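Local coordinates for protein nigritoxine (Vibrio nigripulchritudo, PDB 5M41) that acts as a bacterial toxin against crustaceans and insects, by a mechanism that remains to be defined, at residues Q248-H253 against R374-G379; L326-L331 against D368-S373; N489-V494 against Y511-V516; N525-S530 against R541-A546. All blocks are in the same frame, centred on the assembly; numbering follows the deposited sequence.

Contact 1: Q248-H253 against R374-G379; sequences QSPFSH and RDLIEG
The N-terminal turn of helix 373-382, closed by a capping box, is where the loop between helix 240-245 and helix 253-264 comes to rest. Asp-375 carries most of the contact. With CG anti to its own carbonyl carbon (chi1 -62°), its carboxylate stays beside the start of its helix, where OD2 accepts the backbone N-H of Ser-372 while Ser-372 OG caps Asp-375 N. The same oxygen reaches the loop through a single water, which donates to Asp-375 OD2 at 2.5 Å and accepts from Gln-248 N at 2.8 Å. OD2 is thus gripped twice, and two donors beside a helix N-terminus would tend to keep this buried carboxylate ionised. Ser-249 N lies 3.3 Å from Asp-375 OD2, but its N-H is badly aimed and makes no bond. Ser-249 instead offers its methylene, with CB set 3.5 Å from Asp-375 CG, because its OG is turned back to Ala-246 O. From here the loop makes a type I beta turn, Ser-249 to Ser-252, closed by a weak bond of 3.3 Å from Ser-252 N to Ser-249 O; Ser-252 then becomes the N-cap of helix 253-264, its OG on Ala-255 N. At the second position of that turn, Pro-250 sends CG to 4.3 Å from Leu-376 CD1. Pro-250 CB sits over the centre of the Phe-251 ring, 4.1 Å above its plane. Leu-376 continues onto Ile-329, Leu-331 and Ile-369 of the sheet beneath, and Phe-385 packs against both Pro-250 and Phe-251.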
loop_
_atom_site.group_PDB
_atom_site.type_symbol
_atom_site.label_atom_id
_atom_site.label_comp_id
_atom_site.label_asym_id
_atom_site.label_seq_id
_atom_site.Cartn_x
_atom_site.Cartn_y
_atom_site.Cartn_z
ATOM N N GLN A 248 -9.477 -14.020 -10.459
ATOM C CA GLN A 248 -9.099 -12.640 -10.113
ATOM C C GLN A 248 -8.460 -12.542 -8.712
ATOM O O GLN A 248 -8.408 -11.471 -8.129
ATOM C CB GLN A 248 -10.321 -11.716 -10.240
ATOM C CG GLN A 248 -10.817 -11.630 -11.680
ATOM C CD GLN A 248 -11.905 -10.577 -11.872
ATOM O OE1 GLN A 248 -12.855 -10.533 -11.123
ATOM N NE2 GLN A 248 -11.763 -9.749 -12.901
ATOM N N SER A 249 -7.985 -13.660 -8.170
ATOM C CA SER A 249 -7.394 -13.631 -6.826
ATOM C C SER A 249 -5.933 -13.170 -6.907
ATOM O O SER A 249 -5.321 -13.211 -7.985
ATOM C CB SER A 249 -7.515 -14.996 -6.128
ATOM O OG SER A 249 -6.605 -15.901 -6.703
ATOM N N PRO A 250 -5.381 -12.695 -5.783
ATOM C CA PRO A 250 -4.035 -12.095 -5.842
ATOM C C PRO A 250 -2.920 -13.020 -6.373
ATOM O O PRO A 250 -2.021 -12.520 -7.083
ATOM C CB PRO A 250 -3.774 -11.702 -4.392
ATOM C CG PRO A 250 -5.155 -11.397 -3.863
ATOM C CD PRO A 250 -6.039 -12.439 -4.486
ATOM N N PHE A 251 -2.962 -14.331 -6.051
ATOM C CA PHE A 251 -1.879 -15.236 -6.473
ATOM C C PHE A 251 -2.402 -16.273 -7.474
ATOM O O PHE A 251 -1.813 -17.307 -7.623
ATOM C CB PHE A 251 -1.160 -15.910 -5.258
ATOM C CG PHE A 251 -0.846 -14.939 -4.114
ATOM C CD1 PHE A 251 0.167 -13.972 -4.243
ATOM C CD2 PHE A 251 -1.594 -14.963 -2.938
ATOM C CE1 PHE A 251 0.444 -13.075 -3.201
ATOM C CE2 PHE A 251 -1.320 -14.064 -1.903
ATOM C CZ PHE A 251 -0.298 -13.129 -2.038
ATOM N N SER A 252 -3.519 -15.990 -8.141
ATOM C CA SER A 252 -4.101 -16.943 -9.105
ATOM C C SER A 252 -3.058 -17.583 -10.028
ATOM O O SER A 252 -2.327 -16.877 -10.731
ATOM C CB SER A 252 -5.116 -16.217 -9.975
ATOM O OG SER A 252 -5.476 -17.033 -11.069
ATOM N N HIS A 253 -3.008 -18.910 -10.058
ATOM C CA HIS A 253 -2.034 -19.609 -10.892
ATOM C C HIS A 253 -2.447 -19.550 -12.337
ATOM O O HIS A 253 -1.620 -19.366 -13.241
ATOM C CB HIS A 253 -1.833 -21.046 -10.376
ATOM C CG HIS A 253 -1.153 -21.098 -9.023
ATOM N ND1 HIS A 253 0.198 -21.211 -8.884
ATOM C CD2 HIS A 253 -1.669 -20.967 -7.734
ATOM C CE1 HIS A 253 0.521 -21.175 -7.571
ATOM N NE2 HIS A 253 -0.621 -21.042 -6.867
ATOM N N ARG A 374 -14.689 -12.527 -2.189
ATOM C CA ARG A 374 -14.620 -13.933 -1.838
ATOM C C ARG A 374 -13.180 -14.462 -1.851
ATOM O O ARG A 374 -12.829 -15.257 -0.989
ATOM C CB ARG A 374 -15.505 -14.780 -2.751
ATOM C CG ARG A 374 -15.317 -16.269 -2.517
ATOM C CD ARG A 374 -15.982 -17.123 -3.597
ATOM N NE ARG A 374 -15.352 -16.987 -4.917
ATOM C CZ ARG A 374 -15.983 -17.268 -6.057
ATOM N NH1 ARG A 374 -17.232 -17.676 -6.015
ATOM N NH2 ARG A 374 -15.377 -17.127 -7.226
ATOM N N ASP A 375 -12.368 -14.031 -2.821
ATOM C CA ASP A 375 -10.953 -14.421 -2.883
ATOM C C ASP A 375 -10.199 -13.961 -1.644
ATOM O O ASP A 375 -9.342 -14.675 -1.139
ATOM C CB ASP A 375 -10.244 -13.811 -4.100
ATOM C CG ASP A 375 -10.829 -14.275 -5.431
ATOM O OD1 ASP A 375 -11.346 -15.405 -5.509
ATOM O OD2 ASP A 375 -10.732 -13.506 -6.419
ATOM N N LEU A 376 -10.501 -12.751 -1.167
ATOM C CA LEU A 376 -9.848 -12.257 0.036
ATOM C C LEU A 376 -10.229 -13.086 1.278
ATOM O O LEU A 376 -9.350 -13.404 2.087
ATOM C CB LEU A 376 -10.099 -10.756 0.230
ATOM C CG LEU A 376 -9.019 -9.905 -0.467
ATOM C CD1 LEU A 376 -8.794 -10.253 -1.938
ATOM C CD2 LEU A 376 -9.225 -8.417 -0.273
ATOM N N ILE A 377 -11.511 -13.440 1.425
ATOM C CA ILE A 377 -11.940 -14.280 2.564
ATOM C C ILE A 377 -11.192 -15.615 2.489
ATOM O O ILE A 377 -10.564 -16.042 3.457
ATOM C CB ILE A 377 -13.475 -14.537 2.562
ATOM C CG1 ILE A 377 -14.254 -13.242 2.818
ATOM C CG2 ILE A 377 -13.876 -15.601 3.587
ATOM C CD1 ILE A 377 -13.834 -12.480 4.059
ATOM N N GLU A 378 -11.224 -16.246 1.319
ATOM C CA GLU A 378 -10.569 -17.542 1.148
ATOM C C GLU A 378 -9.073 -17.419 1.400
ATOM O O GLU A 378 -8.490 -18.266 2.053
ATOM C CB GLU A 378 -10.865 -18.139 -0.225
ATOM C CG GLU A 378 -12.309 -18.628 -0.347
ATOM C CD GLU A 378 -12.697 -19.100 -1.751
ATOM O OE1 GLU A 378 -11.804 -19.280 -2.614
ATOM O OE2 GLU A 378 -13.913 -19.310 -1.992
ATOM N N GLY A 379 -8.459 -16.345 0.908
ATOM C CA GLY A 379 -7.031 -16.113 1.135
ATOM C C GLY A 379 -6.683 -15.961 2.622
ATOM O O GLY A 379 -5.641 -16.427 3.078
HETATM O O HOH W 1 -11.402 -14.639 -8.563
#

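Contact 2: L326-L331 against D368-S373; sequences LDVISL and DIVGSS
Five backbone hydrogen bonds join 326-331 to 368-373, running antiparallel with the strand axes at 162°. Around Leu-331 and Ile-369 the pair is tightest: Leu-331 N to Ile-369 O and Ile-369 N to Leu-331 O both measure 2.8 Å. The next pair is uneven. Ile-329 N reaches Gly-371 O at 2.9 Å along an almost straight line (176°), although it comes from above the carbonyl plane, whereas Gly-371 N to Ile-329 O stretches to 3.3 Å. The chain turns its corner at this glycine, and Ser-373 N, already in helix 373-382, still gives to Asp-327 O at 2.9 Å, nearly along the C=O axis. Side chains divide between two faces. Ile-329, Leu-331 and Ile-369 share one; Ile-329, with CG1 in the crowded position (chi1 61°), brings CD1 to 3.8 Å from Ser-373 CB, and Thr-314 of helix 302-319 and Leu-376 pack over it. On the face of Ser-330 and Val-370, Val-328 CG1 crosses obliquely to Val-370 CG1 at 3.9 Å. A water hydrogen-bonded to Ser-330 OG at 2.7 Å donates weakly to Asp-368 OD2. The Asp-368 carboxylate is held chiefly by Thr-440, Ala-441 N, Gln-442 and Ser-332, so this buried acid appears to be stabilised by neutral donors, consistent with a charged form fixed in place by dipoles.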
loop_
_atom_site.group_PDB
_atom_site.type_symbol
_atom_site.label_atom_id
_atom_site.label_comp_id
_atom_site.label_asym_id
_atom_site.label_seq_id
_atom_site.Cartn_x
_atom_site.Cartn_y
_atom_site.Cartn_z
ATOM N N LEU A 326 -18.334 -11.571 -5.771
ATOM C CA LEU A 326 -17.530 -11.473 -6.997
ATOM C C LEU A 326 -16.998 -10.077 -7.346
ATOM O O LEU A 326 -16.231 -9.938 -8.292
ATOM C CB LEU A 326 -18.292 -12.070 -8.192
ATOM C CG LEU A 326 -18.677 -13.552 -8.104
ATOM C CD1 LEU A 326 -19.583 -13.958 -9.267
ATOM C CD2 LEU A 326 -17.447 -14.446 -8.062
ATOM N N ASP A 327 -17.410 -9.060 -6.590
ATOM C CA ASP A 327 -16.895 -7.698 -6.734
ATOM C C ASP A 327 -15.409 -7.655 -6.451
ATOM O O ASP A 327 -14.950 -8.233 -5.447
ATOM C CB ASP A 327 -17.553 -6.758 -5.706
ATOM C CG ASP A 327 -18.974 -6.370 -6.066
ATOM O OD1 ASP A 327 -19.312 -6.417 -7.256
ATOM O OD2 ASP A 327 -19.735 -5.986 -5.143
ATOM N N VAL A 328 -14.669 -6.928 -7.290
ATOM C CA VAL A 328 -13.250 -6.718 -7.059
ATOM C C VAL A 328 -13.069 -5.598 -6.044
ATOM O O VAL A 328 -13.654 -4.522 -6.164
ATOM C CB VAL A 328 -12.495 -6.415 -8.376
ATOM C CG1 VAL A 328 -11.057 -5.995 -8.087
ATOM C CG2 VAL A 328 -12.487 -7.655 -9.284
ATOM N N ILE A 329 -12.280 -5.863 -5.015
ATOM C CA ILE A 329 -12.062 -4.913 -3.960
ATOM C C ILE A 329 -10.560 -4.742 -3.726
ATOM O O ILE A 329 -9.762 -5.614 -4.081
ATOM C CB ILE A 329 -12.798 -5.301 -2.648
ATOM C CG1 ILE A 329 -12.331 -6.641 -2.103
ATOM C CG2 ILE A 329 -14.321 -5.342 -2.851
ATOM C CD1 ILE A 329 -12.715 -6.849 -0.642
ATOM N N SER A 330 -10.188 -3.601 -3.170
ATOM C CA SER A 330 -8.842 -3.372 -2.722
ATOM C C SER A 330 -8.938 -3.306 -1.206
ATOM O O SER A 330 -9.618 -2.419 -0.663
ATOM C CB SER A 330 -8.320 -2.052 -3.274
ATOM O OG SER A 330 -7.098 -1.688 -2.642
ATOM N N LEU A 331 -8.312 -4.259 -0.524
ATOM C CA LEU A 331 -8.155 -4.131 0.908
ATOM C C LEU A 331 -6.831 -3.413 1.146
ATOM O O LEU A 331 -5.747 -3.987 0.939
ATOM C CB LEU A 331 -8.222 -5.493 1.607
ATOM C CG LEU A 331 -7.688 -5.655 3.039
ATOM C CD1 LEU A 331 -8.427 -4.785 4.041
ATOM C CD2 LEU A 331 -7.785 -7.113 3.447
ATOM N N ASP A 368 -1.855 -2.851 -0.814
ATOM C CA ASP A 368 -3.242 -3.160 -1.125
ATOM C C ASP A 368 -3.322 -4.616 -1.595
ATOM O O ASP A 368 -2.528 -5.050 -2.425
ATOM C CB ASP A 368 -3.742 -2.271 -2.256
ATOM C CG ASP A 368 -3.621 -0.778 -1.942
ATOM O OD1 ASP A 368 -3.943 -0.331 -0.806
ATOM O OD2 ASP A 368 -3.230 -0.030 -2.875
ATOM N N ILE A 369 -4.296 -5.341 -1.080
ATOM C CA ILE A 369 -4.564 -6.713 -1.503
ATOM C C ILE A 369 -5.814 -6.665 -2.380
ATOM O O ILE A 369 -6.894 -6.263 -1.915
ATOM C CB ILE A 369 -4.755 -7.636 -0.278
ATOM C CG1 ILE A 369 -3.504 -7.569 0.633
ATOM C CG2 ILE A 369 -5.050 -9.071 -0.743
ATOM C CD1 ILE A 369 -3.682 -8.111 2.051
ATOM N N VAL A 370 -5.651 -6.992 -3.660
ATOM C CA VAL A 370 -6.731 -6.809 -4.667
ATOM C C VAL A 370 -7.198 -8.155 -5.250
ATOM O O VAL A 370 -6.393 -8.949 -5.709
ATOM C CB VAL A 370 -6.268 -5.880 -5.806
ATOM C CG1 VAL A 370 -7.328 -5.776 -6.917
ATOM C CG2 VAL A 370 -5.937 -4.490 -5.253
ATOM N N GLY A 371 -8.495 -8.412 -5.189
ATOM C CA GLY A 371 -9.114 -9.587 -5.793
ATOM C C GLY A 371 -10.595 -9.512 -5.498
ATOM O O GLY A 371 -11.059 -8.515 -4.949
ATOM N N SER A 372 -11.354 -10.557 -5.821
ATOM C CA SER A 372 -12.761 -10.516 -5.472
ATOM C C SER A 372 -12.887 -10.611 -3.955
ATOM O O SER A 372 -12.004 -11.173 -3.300
ATOM C CB SER A 372 -13.548 -11.630 -6.169
ATOM O OG SER A 372 -13.490 -12.823 -5.418
ATOM N N SER A 373 -13.971 -10.070 -3.382
ATOM C CA SER A 373 -14.130 -10.162 -1.933
ATOM C C SER A 373 -14.072 -11.612 -1.441
ATOM O O SER A 373 -13.421 -11.904 -0.426
ATOM C CB SER A 373 -15.384 -9.448 -1.428
ATOM O OG SER A 373 -16.525 -9.903 -2.083
HETATM O O HOH W 2 -5.383 -0.583 -4.441
#

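Contact 3: N489-V494 against Y511-V516; sequences NPNGNV and YRKVPV
The amides of Asn-489 and Asn-493 do the polar work here, through their edges. The amide of Asn-489 spans its own loop. Its OD1 takes Asn-493 N on an in-plane lone pair at 2.8 Å, and its ND2 gives to Asn-493 O at 2.9 Å, again close to the amide plane, so both polar atoms are spent on the backbone of one residue and the group cannot easily rotate. The amide of Asn-493 reaches across to the strand: ND2 donates to Tyr-511 O at 2.8 Å, almost straight (167°), with the acceptor in the amide plane. OD1 of the same amide accepts Asn-562 N, tying in strand 560-562. The Tyr-511 side chain starts alongside this amide, CB near ND2, and its ring then leads away, with the planes 49° apart, carrying the hydroxyl on to Arg-553. Next to these bonds a water accepts from Tyr-511 N at 2.6 Å and donates to Val-494 O at 2.8 Å. Apolar contact is slight. Pro-490 CD meets Lys-513 CB at 4.0 Å, the two side chains crossing at about a right angle, while the lysine bends at chi3 and chi4 to bring NZ to Gly-564 O, Ile-563 O and Asn-525 OD1. Gly-492 N to Asn-489 O, 3.0 Å, closes a type I beta turn whose last residue, Gly-492, has positive phi. This turn, held by the Asn-489 amide, leads into strand 496-500, an outermost strand of a four-stranded antiparallel sheet, and lies along the neighbouring strand 505-515 toward its C-terminal end.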
loop_
_atom_site.group_PDB
_atom_site.type_symbol
_atom_site.label_atom_id
_atom_site.label_comp_id
_atom_site.label_asym_id
_atom_site.label_seq_id
_atom_site.Cartn_x
_atom_site.Cartn_y
_atom_site.Cartn_z
ATOM N N ASN A 489 2.835 22.242 39.203
ATOM C CA ASN A 489 2.435 22.952 38.020
ATOM C C ASN A 489 2.571 24.445 38.284
ATOM O O ASN A 489 1.590 25.178 38.191
ATOM C CB ASN A 489 0.995 22.596 37.648
ATOM C CG ASN A 489 0.590 23.149 36.293
ATOM O OD1 ASN A 489 1.429 23.650 35.518
ATOM N ND2 ASN A 489 -0.700 23.070 35.995
ATOM N N PRO A 490 3.792 24.909 38.615
ATOM C CA PRO A 490 3.911 26.327 38.979
ATOM C C PRO A 490 3.503 27.263 37.846
ATOM O O PRO A 490 3.133 28.410 38.116
ATOM C CB PRO A 490 5.411 26.502 39.286
ATOM C CG PRO A 490 6.080 25.382 38.556
ATOM C CD PRO A 490 5.106 24.237 38.617
ATOM N N ASN A 491 3.568 26.793 36.594
ATOM C CA ASN A 491 3.301 27.699 35.486
ATOM C C ASN A 491 1.813 27.774 35.198
ATOM O O ASN A 491 1.364 28.642 34.442
ATOM C CB ASN A 491 4.115 27.326 34.222
ATOM C CG ASN A 491 5.618 27.465 34.425
ATOM O OD1 ASN A 491 6.410 26.699 33.854
ATOM N ND2 ASN A 491 6.023 28.433 35.235
ATOM N N GLY A 492 1.047 26.865 35.797
ATOM C CA GLY A 492 -0.385 26.812 35.547
ATOM C C GLY A 492 -0.685 26.298 34.147
ATOM O O GLY A 492 -1.586 26.815 33.457
ATOM N N ASN A 493 0.062 25.273 33.726
ATOM C CA ASN A 493 -0.168 24.659 32.426
ATOM C C ASN A 493 -1.527 23.977 32.409
ATOM O O ASN A 493 -1.953 23.396 33.418
ATOM C CB ASN A 493 0.976 23.701 32.035
ATOM C CG ASN A 493 2.228 24.443 31.618
ATOM O OD1 ASN A 493 2.148 25.522 31.048
ATOM N ND2 ASN A 493 3.391 23.879 31.914
ATOM N N VAL A 494 -2.220 24.121 31.284
ATOM C CA VAL A 494 -3.606 23.672 31.130
ATOM C C VAL A 494 -3.657 22.180 30.868
ATOM O O VAL A 494 -2.887 21.641 30.045
ATOM C CB VAL A 494 -4.316 24.437 29.987
ATOM C CG1 VAL A 494 -5.741 23.941 29.792
ATOM C CG2 VAL A 494 -4.302 25.939 30.266
ATOM N N TYR A 511 1.379 19.293 31.369
ATOM C CA TYR A 511 2.816 19.467 31.322
ATOM C C TYR A 511 3.330 20.019 32.660
ATOM O O TYR A 511 3.263 21.223 32.918
ATOM C CB TYR A 511 3.199 20.408 30.176
ATOM C CG TYR A 511 4.412 20.004 29.405
ATOM C CD1 TYR A 511 4.547 20.384 28.070
ATOM C CD2 TYR A 511 5.417 19.228 29.980
ATOM C CE1 TYR A 511 5.654 20.023 27.324
ATOM C CE2 TYR A 511 6.537 18.850 29.238
ATOM C CZ TYR A 511 6.638 19.261 27.908
ATOM O OH TYR A 511 7.714 18.918 27.136
ATOM N N ARG A 512 3.883 19.137 33.487
ATOM C CA ARG A 512 4.208 19.479 34.875
ATOM C C ARG A 512 5.701 19.589 35.132
ATOM O O ARG A 512 6.497 18.978 34.413
ATOM C CB ARG A 512 3.666 18.406 35.803
ATOM C CG ARG A 512 2.167 18.327 35.865
ATOM C CD ARG A 512 1.798 17.025 36.542
ATOM N NE ARG A 512 1.738 17.147 37.989
ATOM C CZ ARG A 512 2.504 16.490 38.862
ATOM N NH1 ARG A 512 3.446 15.643 38.469
ATOM N NH2 ARG A 512 2.314 16.683 40.154
ATOM N N LYS A 513 6.076 20.336 36.176
ATOM C CA LYS A 513 7.487 20.494 36.509
ATOM C C LYS A 513 7.854 19.599 37.679
ATOM O O LYS A 513 7.430 19.842 38.813
ATOM C CB LYS A 513 7.856 21.963 36.767
ATOM C CG LYS A 513 9.267 22.305 36.287
ATOM C CD LYS A 513 9.570 23.796 36.334
ATOM C CE LYS A 513 9.031 24.551 35.127
ATOM N NZ LYS A 513 10.017 24.647 34.014
ATOM N N VAL A 514 8.624 18.553 37.392
ATOM C CA VAL A 514 8.944 17.531 38.383
ATOM C C VAL A 514 10.437 17.462 38.718
ATOM O O VAL A 514 11.271 17.856 37.904
ATOM C CB VAL A 514 8.452 16.130 37.957
ATOM C CG1 VAL A 514 6.943 16.127 37.797
ATOM C CG2 VAL A 514 9.165 15.640 36.700
ATOM N N PRO A 515 10.773 16.963 39.928
ATOM C CA PRO A 515 12.177 16.773 40.295
ATOM C C PRO A 515 12.876 15.853 39.318
ATOM O O PRO A 515 12.270 14.898 38.853
ATOM C CB PRO A 515 12.091 16.092 41.667
ATOM C CG PRO A 515 10.797 16.558 42.234
ATOM C CD PRO A 515 9.866 16.674 41.059
ATOM N N VAL A 516 14.130 16.165 38.998
ATOM C CA VAL A 516 14.997 15.280 38.220
ATOM C C VAL A 516 15.380 14.126 39.151
ATOM O O VAL A 516 16.342 14.255 39.908
ATOM C CB VAL A 516 16.275 16.013 37.736
ATOM C CG1 VAL A 516 17.167 15.078 36.926
ATOM C CG2 VAL A 516 15.923 17.261 36.934
HETATM O O HOH W 3 -0.136 21.050 30.089
#

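Contact 4: N525-S530 against R541-A546; sequences NRLQES and RDFPYA
Glu-529 and Arg-541 make the tight end of this antiparallel hairpin. Their backbones exchange bonds, Glu-529 N to Arg-541 O at 2.8 Å and Arg-541 N to Glu-529 O at 2.9 Å, and their extended side chains run side by side. Arg-541 NE donates to Glu-529 OE2 at 2.6 Å in a salt bridge; NH2 adds a weak bond to the same oxygen at 3.2 Å. OE2 lies near the guanidinium plane, but NE sits 68° out of the carboxylate plane. Arg-541 is solvent-exposed, with Phe-531 as cation-pi partner. Toward Phe-543 the strands part. A water fills in, donating to Leu-527 O at 2.6 Å and accepting from Phe-543 N at 3.0 Å, and Leu-527, buried against helix 546-555, touches the Phe-543 ring edge with CB, 3.8 Å from CE2. Asp-542 is held loosely: OD1 takes a weak bond from Gln-528 NE2, and OD2 hovers over one face of the Arg-526 guanidinium, 3.5 Å from NE, with no N-H aimed at it. Arg-526 has Glu-524 as its stronger partner, and Gln-528 has Arg-512. One ion pair is thus a short bond aimed by the guanidinium alone; the other probably contributes little beyond charge attraction.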
loop_
_atom_site.group_PDB
_atom_site.type_symbol
_atom_site.label_atom_id
_atom_site.label_comp_id
_atom_site.label_asym_id
_atom_site.label_seq_id
_atom_site.Cartn_x
_atom_site.Cartn_y
_atom_site.Cartn_z
ATOM N N ASN A 525 10.487 19.500 32.945
ATOM C CA ASN A 525 9.089 19.420 32.507
ATOM C C ASN A 525 8.754 18.021 32.009
ATOM O O ASN A 525 9.577 17.377 31.359
ATOM C CB ASN A 525 8.795 20.470 31.429
ATOM C CG ASN A 525 9.086 21.889 31.901
ATOM O OD1 ASN A 525 8.337 22.459 32.690
ATOM N ND2 ASN A 525 10.180 22.461 31.423
ATOM N N ARG A 526 7.555 17.545 32.337
ATOM C CA ARG A 526 7.114 16.237 31.896
ATOM C C ARG A 526 5.632 16.224 31.693
ATOM O O ARG A 526 4.893 16.732 32.548
ATOM C CB ARG A 526 7.496 15.160 32.903
ATOM C CG ARG A 526 8.811 14.476 32.596
ATOM C CD ARG A 526 8.911 13.189 33.386
ATOM N NE ARG A 526 9.898 12.284 32.808
ATOM C CZ ARG A 526 10.991 11.861 33.436
ATOM N NH1 ARG A 526 11.246 12.250 34.683
ATOM N NH2 ARG A 526 11.827 11.037 32.817
ATOM N N LEU A 527 5.201 15.644 30.565
ATOM C CA LEU A 527 3.786 15.396 30.329
ATOM C C LEU A 527 3.358 14.205 31.196
ATOM O O LEU A 527 3.941 13.114 31.116
ATOM C CB LEU A 527 3.513 15.103 28.856
ATOM C CG LEU A 527 3.582 16.313 27.908
ATOM C CD1 LEU A 527 3.714 15.880 26.446
ATOM C CD2 LEU A 527 2.400 17.264 28.116
ATOM N N GLN A 528 2.346 14.408 32.033
ATOM C CA GLN A 528 1.967 13.357 32.971
ATOM C C GLN A 528 0.474 13.212 33.005
ATOM O O GLN A 528 -0.260 14.176 32.789
ATOM C CB GLN A 528 2.528 13.649 34.362
ATOM C CG GLN A 528 4.024 13.407 34.480
ATOM C CD GLN A 528 4.549 13.552 35.905
ATOM O OE1 GLN A 528 4.343 14.573 36.554
ATOM N NE2 GLN A 528 5.262 12.540 36.377
ATOM N N GLU A 529 0.023 11.991 33.238
ATOM C CA GLU A 529 -1.390 11.760 33.441
ATOM C C GLU A 529 -1.692 11.690 34.958
ATOM O O GLU A 529 -0.920 11.109 35.726
ATOM C CB GLU A 529 -1.848 10.488 32.724
ATOM C CG GLU A 529 -1.451 9.204 33.429
ATOM C CD GLU A 529 -2.407 8.043 33.189
ATOM O OE1 GLU A 529 -3.648 8.228 33.205
ATOM O OE2 GLU A 529 -1.895 6.922 32.999
ATOM N N SER A 530 -2.817 12.275 35.364
ATOM C CA SER A 530 -3.274 12.215 36.757
ATOM C C SER A 530 -4.262 11.068 36.945
ATOM O O SER A 530 -4.997 10.717 36.019
ATOM C CB SER A 530 -3.921 13.535 37.177
ATOM O OG SER A 530 -5.056 13.799 36.368
ATOM N N ARG A 541 1.569 10.021 36.701
ATOM C CA ARG A 541 2.561 9.155 36.059
ATOM C C ARG A 541 2.894 9.558 34.607
ATOM O O ARG A 541 2.055 10.123 33.884
ATOM C CB ARG A 541 2.142 7.680 36.138
ATOM C CG ARG A 541 0.902 7.331 35.325
ATOM C CD ARG A 541 0.271 6.004 35.736
ATOM N NE ARG A 541 -1.123 5.967 35.297
ATOM C CZ ARG A 541 -2.093 5.250 35.858
ATOM N NH1 ARG A 541 -1.853 4.466 36.910
ATOM N NH2 ARG A 541 -3.320 5.337 35.363
ATOM N N ASP A 542 4.123 9.245 34.203
ATOM C CA ASP A 542 4.607 9.464 32.826
ATOM C C ASP A 542 3.796 8.688 31.794
ATOM O O ASP A 542 3.153 7.692 32.126
ATOM C CB ASP A 542 6.059 8.993 32.707
ATOM C CG ASP A 542 7.030 9.884 33.445
ATOM O OD1 ASP A 542 6.684 11.043 33.741
ATOM O OD2 ASP A 542 8.149 9.420 33.730
ATOM N N PHE A 543 3.848 9.128 30.537
ATOM C CA PHE A 543 3.489 8.237 29.441
ATOM C C PHE A 543 4.388 7.006 29.545
ATOM O O PHE A 543 5.596 7.133 29.763
ATOM C CB PHE A 543 3.646 8.919 28.080
ATOM C CG PHE A 543 2.520 9.863 27.736
ATOM C CD1 PHE A 543 1.244 9.382 27.492
ATOM C CD2 PHE A 543 2.738 11.224 27.656
ATOM C CE1 PHE A 543 0.203 10.244 27.173
ATOM C CE2 PHE A 543 1.705 12.093 27.337
ATOM C CZ PHE A 543 0.432 11.603 27.102
ATOM N N PRO A 544 3.803 5.807 29.434
ATOM C CA PRO A 544 4.608 4.600 29.619
ATOM C C PRO A 544 5.621 4.385 28.488
ATOM O O PRO A 544 6.681 3.804 28.714
ATOM C CB PRO A 544 3.566 3.476 29.648
ATOM C CG PRO A 544 2.410 4.011 28.876
ATOM C CD PRO A 544 2.384 5.491 29.188
ATOM N N TYR A 545 5.317 4.870 27.292
ATOM C CA TYR A 545 6.275 4.760 26.195
ATOM C C TYR A 545 6.168 5.937 25.209
ATOM O O TYR A 545 5.121 6.586 25.103
ATOM C CB TYR A 545 6.157 3.380 25.514
ATOM C CG TYR A 545 4.874 3.158 24.738
ATOM C CD1 TYR A 545 4.870 3.208 23.333
ATOM C CD2 TYR A 545 3.660 2.888 25.390
ATOM C CE1 TYR A 545 3.705 3.009 22.599
ATOM C CE2 TYR A 545 2.485 2.690 24.660
ATOM C CZ TYR A 545 2.520 2.752 23.267
ATOM O OH TYR A 545 1.378 2.560 22.528
ATOM N N ALA A 546 7.266 6.211 24.509
ATOM C CA ALA A 546 7.372 7.362 23.600
ATOM C C ALA A 546 6.211 7.448 22.597
ATOM O O ALA A 546 5.681 8.533 22.344
ATOM C CB ALA A 546 8.724 7.350 22.876
HETATM O O HOH W 4 5.619 11.516 30.025
#

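Along the chain the order is contact 2 within the span of contact 1, then contact 3, then contact 4. Contacts 1 and 2 have centres 8 Å apart and share one unit: strand 366-370 leads round a corner at Gly-371 into helix 373-382, and Pro-250 CG packs 3.3 Å from Val-370 O. Contacts 3 and 4, centres 12 Å apart, both reach one four-stranded antiparallel sheet, in which strands 505-515 and 523-532 are neighbours; Arg-512 O probably bonds Arg-526 N across them. The centres of contacts 1 and 3 lie 56 Å apart, so the two pairs mark separate regions of an elongated single-chain toxin, each built around its own antiparallel sheet.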